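Local coordinates for uncharacterized protein (Ruminococcus gnavus, PDB 4QAN), which is of unknown function but adopts a cystatin-like fold, divergent within the NTF2-like superfamily, and can bind a magnesium ion, at residues A65-G70 against L178-I183; F61-E66 against L132-A137; Y272-T277 against Y329-K334. One frame throughout, in Å; residues are numbered along the deposited sequence.

Contact 1. Residues A65-G70 against L178-I183; sequences AEELPG and LYETDI
The Y179 ring receives L68 at its edge, where methyl CD1 sits near the ring plane, 4.2 Å from CD2 of Y179; over one face lies CB of the preceding residue, L178. The other flat groups are the carboxylates of E67 and E180, turned 52° from one another, with OE2 of E67 3.3 Å from OE2 of E180. These two OE2 atoms are like-charged acceptors and are not hydrogen-bonded to each other. R128, whose NH2 makes a salt bridge to both, probably makes the approach tolerable, and E180 OE2 also takes the backbone N-H of L177. In the fold, the contact sets the C-terminal end of helix 61-67, which L68 is the first residue to leave, against the irregular segment between strands 167-172 and 187-188 of the N-terminal antiparallel sheet. The two methyls of L68 divide between Y179 and E180: CD1 goes to CB of Y179 at 4.0 Å, and CD2 presses on CG of E180 at 3.4 Å. E67 has its CG anti to the backbone N (chi1 168°) and bends at chi2, which carries its carboxylate across to E180.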
loop_
_atom_site.group_PDB
_atom_site.type_symbol
_atom_site.label_atom_id
_atom_site.label_comp_id
_atom_site.label_asym_id
_atom_site.label_seq_id
_atom_site.Cartn_x
_atom_site.Cartn_y
_atom_site.Cartn_z
ATOM N N ALA A 65 -7.828 -7.912 12.539
ATOM C CA ALA A 65 -7.288 -9.267 12.399
ATOM C C ALA A 65 -8.340 -10.331 12.744
ATOM O O ALA A 65 -8.396 -11.390 12.119
ATOM C CB ALA A 65 -6.051 -9.441 13.266
ATOM N N GLU A 66 -9.166 -10.040 13.741
ATOM C CA GLU A 66 -10.246 -10.945 14.125
ATOM C C GLU A 66 -11.295 -11.089 13.003
ATOM O O GLU A 66 -11.810 -12.175 12.764
ATOM C CB GLU A 66 -10.866 -10.492 15.451
ATOM C CG GLU A 66 -9.898 -10.669 16.623
ATOM C CD GLU A 66 -10.422 -10.151 17.954
ATOM O OE1 GLU A 66 -11.195 -9.172 17.966
ATOM O OE2 GLU A 66 -10.043 -10.724 18.998
ATOM N N GLU A 67 -11.572 -9.997 12.302
ATOM C CA GLU A 67 -12.455 -10.014 11.141
ATOM C C GLU A 67 -11.871 -10.750 9.907
ATOM O O GLU A 67 -12.632 -11.260 9.078
ATOM C CB GLU A 67 -12.832 -8.567 10.784
ATOM C CG GLU A 67 -13.509 -8.353 9.432
ATOM C CD GLU A 67 -14.909 -8.954 9.327
ATOM O OE1 GLU A 67 -15.477 -9.382 10.363
ATOM O OE2 GLU A 67 -15.450 -8.969 8.193
ATOM N N LEU A 68 -10.544 -10.817 9.782
ATOM C CA LEU A 68 -9.912 -11.430 8.605
ATOM C C LEU A 68 -8.918 -12.540 8.964
ATOM O O LEU A 68 -7.741 -12.467 8.604
ATOM C CB LEU A 68 -9.194 -10.353 7.788
ATOM C CG LEU A 68 -9.965 -9.063 7.508
ATOM C CD1 LEU A 68 -9.038 -8.012 6.921
ATOM C CD2 LEU A 68 -11.136 -9.323 6.577
ATOM N N PRO A 69 -9.389 -13.594 9.645
ATOM C CA PRO A 69 -8.475 -14.587 10.241
ATOM C C PRO A 69 -7.636 -15.399 9.237
ATOM O O PRO A 69 -6.569 -15.904 9.598
ATOM C CB PRO A 69 -9.420 -15.500 11.023
ATOM C CG PRO A 69 -10.714 -15.411 10.278
ATOM C CD PRO A 69 -10.801 -13.991 9.788
ATOM N N GLY A 70 -8.120 -15.514 7.999
ATOM C CA GLY A 70 -7.413 -16.220 6.927
ATOM C C GLY A 70 -6.347 -15.399 6.218
ATOM O O GLY A 70 -5.611 -15.924 5.390
ATOM N N LEU A 178 -11.734 -3.176 2.897
ATOM C CA LEU A 178 -10.801 -3.084 1.772
ATOM C C LEU A 178 -9.966 -4.359 1.567
ATOM O O LEU A 178 -9.685 -4.735 0.433
ATOM C CB LEU A 178 -9.869 -1.893 1.972
ATOM C CG LEU A 178 -8.857 -1.587 0.867
ATOM C CD1 LEU A 178 -9.559 -1.265 -0.443
ATOM C CD2 LEU A 178 -7.933 -0.447 1.287
ATOM N N TYR A 179 -9.580 -5.036 2.643
ATOM C CA TYR A 179 -8.633 -6.140 2.505
ATOM C C TYR A 179 -9.286 -7.499 2.312
ATOM O O TYR A 179 -8.583 -8.506 2.204
ATOM C CB TYR A 179 -7.670 -6.181 3.694
ATOM C CG TYR A 179 -7.296 -4.809 4.198
ATOM C CD1 TYR A 179 -6.478 -3.970 3.461
ATOM C CD2 TYR A 179 -7.793 -4.348 5.399
ATOM C CE1 TYR A 179 -6.156 -2.708 3.924
ATOM C CE2 TYR A 179 -7.484 -3.094 5.866
ATOM C CZ TYR A 179 -6.669 -2.279 5.132
ATOM O OH TYR A 179 -6.396 -1.037 5.635
ATOM N N GLU A 180 -10.614 -7.556 2.267
ATOM C CA GLU A 180 -11.274 -8.835 2.041
ATOM C C GLU A 180 -11.071 -9.274 0.599
ATOM O O GLU A 180 -10.970 -8.444 -0.302
ATOM C CB GLU A 180 -12.754 -8.767 2.374
ATOM C CG GLU A 180 -13.033 -8.608 3.854
ATOM C CD GLU A 180 -14.511 -8.558 4.164
ATOM O OE1 GLU A 180 -15.281 -9.262 3.468
ATOM O OE2 GLU A 180 -14.896 -7.824 5.103
ATOM N N THR A 181 -11.004 -10.585 0.394
ATOM C CA THR A 181 -10.706 -11.147 -0.914
ATOM C C THR A 181 -11.935 -11.825 -1.496
ATOM O O THR A 181 -12.828 -12.262 -0.758
ATOM C CB THR A 181 -9.582 -12.186 -0.816
ATOM O OG1 THR A 181 -10.059 -13.342 -0.112
ATOM C CG2 THR A 181 -8.381 -11.608 -0.082
ATOM N N ASP A 182 -11.962 -11.912 -2.825
ATOM C CA ASP A 182 -13.024 -12.593 -3.562
ATOM C C ASP A 182 -14.375 -11.943 -3.297
ATOM O O ASP A 182 -15.351 -12.629 -3.001
ATOM C CB ASP A 182 -13.072 -14.100 -3.218
ATOM C CG ASP A 182 -11.710 -14.779 -3.320
ATOM O OD1 ASP A 182 -10.871 -14.323 -4.125
ATOM O OD2 ASP A 182 -11.480 -15.772 -2.598
ATOM N N ILE A 183 -14.419 -10.616 -3.393
ATOM C CA ILE A 183 -15.676 -9.876 -3.358
ATOM C C ILE A 183 -15.958 -9.334 -4.763
ATOM O O ILE A 183 -15.060 -8.804 -5.419
ATOM C CB ILE A 183 -15.654 -8.722 -2.330
ATOM C CG1 ILE A 183 -15.556 -9.278 -0.911
ATOM C CG2 ILE A 183 -16.918 -7.872 -2.432
ATOM C CD1 ILE A 183 -14.147 -9.481 -0.453
#

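Contact 2. Residues F61-E66 against L132-A137; sequences FVKTAE and LAECLA
C135 and T64 form the tight, buried half of this contact, where the two helix backbones come within 4.8 Å, measured from CA of T64 to CA of C135. Side chains this small leave room for such an approach. The sulfur SG of C135 lies against the backbone of K63, 3.7 Å from its carbonyl O, and CB of C135 stands 3.7 Å from OG1 of T64. The T64 hydroxyl also comes to 3.2 Å from C135 O, but the hydrogen bond it makes is to the carbonyl O of N60, one turn back on its own side. N60 joins the two sides as well, since its backbone is hydrogen-bonded to that of C135. The arrangement is helix against helix: the middle of 61-67 meets the last turn of 126-135, which a Schellman motif ends with A137 at positive phi as its C-prime residue, while L132 and L136 turn to V141 on strand 140-150 of the N-terminal antiparallel sheet, consistent with the cystatin-like fold. Toward solvent the contact is looser and depends on long side chains. E134, exposed and extended, lays OE2 alongside the K63 chain, 3.4 Å from CE, yet K63 NZ stays 4.0 Å from that oxygen, beyond a salt bridge. The lysine chain bends at chi2 (-68°) and leaves NZ near E66, one turn on, where it makes a weak salt bridge of 3.5 Å to OE1. E287 of helix 287-296 adds a long, weak ion pair to the same ammonium.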
loop_
_atom_site.group_PDB
_atom_site.type_symbol
_atom_site.label_atom_id
_atom_site.label_comp_id
_atom_site.label_asym_id
_atom_site.label_seq_id
_atom_site.Cartn_x
_atom_site.Cartn_y
_atom_site.Cartn_z
ATOM N N PHE A 61 -5.728 -2.774 14.742
ATOM C CA PHE A 61 -5.003 -3.980 14.368
ATOM C C PHE A 61 -5.713 -5.235 14.855
ATOM O O PHE A 61 -6.043 -6.114 14.058
ATOM C CB PHE A 61 -3.581 -3.910 14.943
ATOM C CG PHE A 61 -2.725 -5.085 14.606
ATOM C CD1 PHE A 61 -2.767 -6.241 15.380
ATOM C CD2 PHE A 61 -1.857 -5.038 13.539
ATOM C CE1 PHE A 61 -1.974 -7.334 15.080
ATOM C CE2 PHE A 61 -1.055 -6.133 13.228
ATOM C CZ PHE A 61 -1.117 -7.282 13.999
ATOM N N VAL A 62 -5.951 -5.304 16.166
ATOM C CA VAL A 62 -6.549 -6.484 16.797
ATOM C C VAL A 62 -7.909 -6.812 16.201
ATOM O O VAL A 62 -8.147 -7.944 15.767
ATOM C CB VAL A 62 -6.685 -6.312 18.332
ATOM C CG1 VAL A 62 -7.635 -7.346 18.920
ATOM C CG2 VAL A 62 -5.325 -6.426 19.002
ATOM N N LYS A 63 -8.802 -5.829 16.181
ATOM C CA LYS A 63 -10.161 -6.061 15.683
ATOM C C LYS A 63 -10.182 -6.467 14.213
ATOM O O LYS A 63 -10.887 -7.394 13.828
ATOM C CB LYS A 63 -11.039 -4.821 15.897
ATOM C CG LYS A 63 -11.274 -4.465 17.359
ATOM C CD LYS A 63 -12.142 -5.490 18.078
ATOM C CE LYS A 63 -11.854 -5.517 19.577
ATOM N NZ LYS A 63 -12.284 -6.791 20.219
ATOM N N THR A 64 -9.398 -5.772 13.400
ATOM C CA THR A 64 -9.311 -6.065 11.978
ATOM C C THR A 64 -8.800 -7.486 11.746
ATOM O O THR A 64 -9.310 -8.202 10.881
ATOM C CB THR A 64 -8.424 -5.036 11.257
ATOM O OG1 THR A 64 -9.000 -3.733 11.395
ATOM C CG2 THR A 64 -8.307 -5.352 9.802
ATOM N N ALA A 65 -7.828 -7.912 12.539
ATOM C CA ALA A 65 -7.288 -9.267 12.399
ATOM C C ALA A 65 -8.340 -10.331 12.744
ATOM O O ALA A 65 -8.396 -11.390 12.119
ATOM C CB ALA A 65 -6.051 -9.441 13.266
ATOM N N GLU A 66 -9.166 -10.040 13.741
ATOM C CA GLU A 66 -10.246 -10.945 14.125
ATOM C C GLU A 66 -11.295 -11.089 13.003
ATOM O O GLU A 66 -11.810 -12.175 12.764
ATOM C CB GLU A 66 -10.866 -10.492 15.451
ATOM C CG GLU A 66 -9.898 -10.669 16.623
ATOM C CD GLU A 66 -10.422 -10.151 17.954
ATOM O OE1 GLU A 66 -11.195 -9.172 17.966
ATOM O OE2 GLU A 66 -10.043 -10.724 18.998
ATOM N N LEU A 132 -17.546 -3.229 11.868
ATOM C CA LEU A 132 -16.591 -2.630 10.945
ATOM C C LEU A 132 -16.069 -1.296 11.470
ATOM O O LEU A 132 -14.890 -0.994 11.318
ATOM C CB LEU A 132 -17.236 -2.405 9.588
ATOM C CG LEU A 132 -17.642 -3.662 8.836
ATOM C CD1 LEU A 132 -18.687 -3.339 7.782
ATOM C CD2 LEU A 132 -16.428 -4.309 8.198
ATOM N N ALA A 133 -16.947 -0.493 12.075
ATOM C CA ALA A 133 -16.534 0.792 12.655
ATOM C C ALA A 133 -15.526 0.597 13.776
ATOM O O ALA A 133 -14.659 1.432 13.991
ATOM C CB ALA A 133 -17.738 1.561 13.162
ATOM N N GLU A 134 -15.644 -0.520 14.478
ATOM C CA GLU A 134 -14.710 -0.881 15.535
ATOM C C GLU A 134 -13.364 -1.332 14.943
ATOM O O GLU A 134 -12.308 -0.960 15.449
ATOM C CB GLU A 134 -15.329 -1.982 16.400
ATOM C CG GLU A 134 -14.786 -2.064 17.810
ATOM C CD GLU A 134 -15.348 -3.253 18.574
ATOM O OE1 GLU A 134 -16.421 -3.770 18.187
ATOM O OE2 GLU A 134 -14.711 -3.674 19.563
ATOM N N CYS A 135 -13.414 -2.135 13.878
ATOM C CA CYS A 135 -12.222 -2.479 13.087
ATOM C C CYS A 135 -11.449 -1.227 12.639
ATOM O O CYS A 135 -10.223 -1.151 12.744
ATOM C CB CYS A 135 -12.610 -3.284 11.829
ATOM S SG CYS A 135 -13.080 -5.016 12.083
ATOM N N LEU A 136 -12.187 -0.245 12.136
ATOM C CA LEU A 136 -11.585 0.940 11.551
ATOM C C LEU A 136 -11.317 2.047 12.569
ATOM O O LEU A 136 -10.709 3.067 12.224
ATOM C CB LEU A 136 -12.485 1.455 10.430
ATOM C CG LEU A 136 -12.723 0.488 9.261
ATOM C CD1 LEU A 136 -13.748 1.056 8.294
ATOM C CD2 LEU A 136 -11.436 0.202 8.523
ATOM N N ALA A 137 -11.743 1.830 13.818
ATOM C CA ALA A 137 -11.747 2.868 14.859
ATOM C C ALA A 137 -12.452 4.136 14.357
ATOM O O ALA A 137 -11.989 5.260 14.570
ATOM C CB ALA A 137 -10.335 3.180 15.324
#

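Contact 3. Residues Y272-T277 against Y329-K334; sequences YGFLGT and YSYNGK
F274 and Y331 meet through different first torsions: CG of F274 lies beside its backbone N (chi1 -67°), while CG of Y331 swings anti to its own (chi1 174°), so the tyrosine ring presents a face to the CB of F274. That CB sits over the centre of the Y331 face, 4.0 Å from the centroid and almost on the ring normal, a CH-pi contact. The two rings themselves are slid apart and barely overlap; CD1 of F274 instead reaches CB of Y331 at 3.9 Å. Over the opposite face of Y331 lies ND2 of N332, which is hydrogen-bonded to the carbonyl O of Y301. Deeper along the strand, F274 turns its edge to the face of Y329 in a T-shaped pair, planes 62° apart, with CZ 4.0 Å from CD2 of Y329. The Y329 hydroxyl is held by those of T338 and Y340. This aromatic cluster packs the end of helix 254-275 onto the sheet, at the tip of the hairpin of strands 322-331 and 334-344, as expected of a cystatin-like fold, in which a long helix lies against a curved sheet. A type I' turn from Y331 to K334 closes the hairpin, with G333 at its third position. The helix ends in a Schellman motif with G276 as C-prime residue; there Y272 O accepts T277 N at 2.8 Å and, from the same face of the carbonyl plane, T277 OG1 at 3.2 Å. L275 adds the outer edge of the contact, its CD2 3.5 Å from OH of Y331.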
loop_
_atom_site.group_PDB
_atom_site.type_symbol
_atom_site.label_atom_id
_atom_site.label_comp_id
_atom_site.label_asym_id
_atom_site.label_seq_id
_atom_site.Cartn_x
_atom_site.Cartn_y
_atom_site.Cartn_z
ATOM N N TYR A 272 9.790 -7.353 8.272
ATOM C CA TYR A 272 9.126 -8.391 9.064
ATOM C C TYR A 272 10.085 -9.563 9.247
ATOM O O TYR A 272 10.074 -10.232 10.287
ATOM C CB TYR A 272 7.821 -8.849 8.399
ATOM C CG TYR A 272 6.625 -7.901 8.544
ATOM C CD1 TYR A 272 6.762 -6.595 9.041
ATOM C CD2 TYR A 272 5.358 -8.322 8.179
ATOM C CE1 TYR A 272 5.663 -5.764 9.159
ATOM C CE2 TYR A 272 4.260 -7.487 8.276
ATOM C CZ TYR A 272 4.415 -6.220 8.767
ATOM O OH TYR A 272 3.309 -5.422 8.870
ATOM N N GLY A 273 10.940 -9.795 8.255
ATOM C CA GLY A 273 11.968 -10.841 8.362
ATOM C C GLY A 273 12.926 -10.606 9.525
ATOM O O GLY A 273 13.259 -11.540 10.268
ATOM N N PHE A 274 13.382 -9.364 9.682
ATOM C CA PHE A 274 14.287 -9.008 10.792
ATOM C C PHE A 274 13.530 -9.018 12.121
ATOM O O PHE A 274 14.084 -9.368 13.153
ATOM C CB PHE A 274 14.929 -7.628 10.590
ATOM C CG PHE A 274 15.877 -7.553 9.428
ATOM C CD1 PHE A 274 17.050 -8.283 9.420
ATOM C CD2 PHE A 274 15.615 -6.707 8.354
ATOM C CE1 PHE A 274 17.925 -8.200 8.352
ATOM C CE2 PHE A 274 16.489 -6.627 7.279
ATOM C CZ PHE A 274 17.650 -7.369 7.286
ATOM N N LEU A 275 12.264 -8.632 12.086
ATOM C CA LEU A 275 11.422 -8.675 13.271
ATOM C C LEU A 275 10.993 -10.083 13.673
ATOM O O LEU A 275 10.451 -10.267 14.761
ATOM C CB LEU A 275 10.181 -7.828 13.051
ATOM C CG LEU A 275 10.423 -6.329 12.912
ATOM C CD1 LEU A 275 9.202 -5.632 12.316
ATOM C CD2 LEU A 275 10.771 -5.740 14.261
ATOM N N GLY A 276 11.200 -11.071 12.805
ATOM C CA GLY A 276 10.737 -12.438 13.073
ATOM C C GLY A 276 9.240 -12.674 12.874
ATOM O O GLY A 276 8.672 -13.561 13.472
ATOM N N THR A 277 8.602 -11.909 12.004
ATOM C CA THR A 277 7.151 -11.958 11.871
ATOM C C THR A 277 6.674 -12.203 10.455
ATOM O O THR A 277 5.474 -12.151 10.208
ATOM C CB THR A 277 6.535 -10.618 12.266
ATOM O OG1 THR A 277 7.129 -9.586 11.479
ATOM C CG2 THR A 277 6.733 -10.341 13.728
ATOM N N TYR A 329 24.187 -8.252 7.389
ATOM C CA TYR A 329 23.664 -7.320 8.384
ATOM C C TYR A 329 23.946 -7.748 9.814
ATOM O O TYR A 329 24.192 -8.915 10.087
ATOM C CB TYR A 329 22.137 -7.193 8.274
ATOM C CG TYR A 329 21.584 -6.836 6.910
ATOM C CD1 TYR A 329 21.481 -7.797 5.918
ATOM C CD2 TYR A 329 21.132 -5.553 6.631
ATOM C CE1 TYR A 329 20.975 -7.489 4.689
ATOM C CE2 TYR A 329 20.597 -5.233 5.396
ATOM C CZ TYR A 329 20.527 -6.216 4.423
ATOM O OH TYR A 329 20.014 -5.945 3.182
ATOM N N SER A 330 23.887 -6.773 10.711
ATOM C CA SER A 330 23.630 -7.007 12.122
ATOM C C SER A 330 22.349 -6.255 12.446
ATOM O O SER A 330 22.303 -5.023 12.362
ATOM C CB SER A 330 24.777 -6.497 13.006
ATOM O OG SER A 330 24.399 -6.473 14.384
ATOM N N TYR A 331 21.303 -6.998 12.784
ATOM C CA TYR A 331 20.075 -6.414 13.296
ATOM C C TYR A 331 20.071 -6.637 14.790
ATOM O O TYR A 331 19.778 -7.738 15.251
ATOM C CB TYR A 331 18.820 -7.062 12.685
ATOM C CG TYR A 331 17.543 -6.544 13.325
ATOM C CD1 TYR A 331 17.108 -5.240 13.084
ATOM C CD2 TYR A 331 16.792 -7.329 14.201
ATOM C CE1 TYR A 331 15.955 -4.748 13.665
ATOM C CE2 TYR A 331 15.636 -6.832 14.791
ATOM C CZ TYR A 331 15.224 -5.540 14.517
ATOM O OH TYR A 331 14.086 -5.009 15.100
ATOM N N ASN A 332 20.397 -5.596 15.542
ATOM C CA ASN A 332 20.503 -5.680 17.007
ATOM C C ASN A 332 21.336 -6.870 17.473
ATOM O O ASN A 332 20.998 -7.548 18.450
ATOM C CB ASN A 332 19.114 -5.697 17.647
ATOM C CG ASN A 332 18.371 -4.399 17.420
ATOM O OD1 ASN A 332 18.272 -3.551 18.317
ATOM N ND2 ASN A 332 17.892 -4.207 16.193
ATOM N N GLY A 333 22.430 -7.108 16.760
ATOM C CA GLY A 333 23.414 -8.106 17.143
ATOM C C GLY A 333 23.202 -9.471 16.539
ATOM O O GLY A 333 24.039 -10.356 16.719
ATOM N N LYS A 334 22.082 -9.671 15.856
ATOM C CA LYS A 334 21.847 -10.914 15.129
ATOM C C LYS A 334 22.130 -10.668 13.673
ATOM O O LYS A 334 21.768 -9.625 13.141
ATOM C CB LYS A 334 20.421 -11.427 15.341
ATOM C CG LYS A 334 20.170 -11.829 16.788
ATOM C CD LYS A 334 18.881 -12.609 16.976
ATOM C CE LYS A 334 18.855 -13.294 18.337
ATOM N NZ LYS A 334 17.671 -14.179 18.498
#

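Overall arrangement
From the N terminus, after several helices, the chain reaches helix 61-67, the starting point of two closures. Contact 2 closes first, when helix 126-135 returns to it after 65 residues; contact 1 follows, when the segment 178-183 comes back past the strands of the first sheet. Their loops run together as far as 137, their first segments share A65 and E66, and they touch where E67 CB packs on C135 SG at 3.8 Å. Together they tie this helix to the N-terminal antiparallel sheet and its helix. Contact 3 opens only after both have closed and joins helix 254-275 to the second sheet, in series with them, its centre about 28 Å from each of theirs.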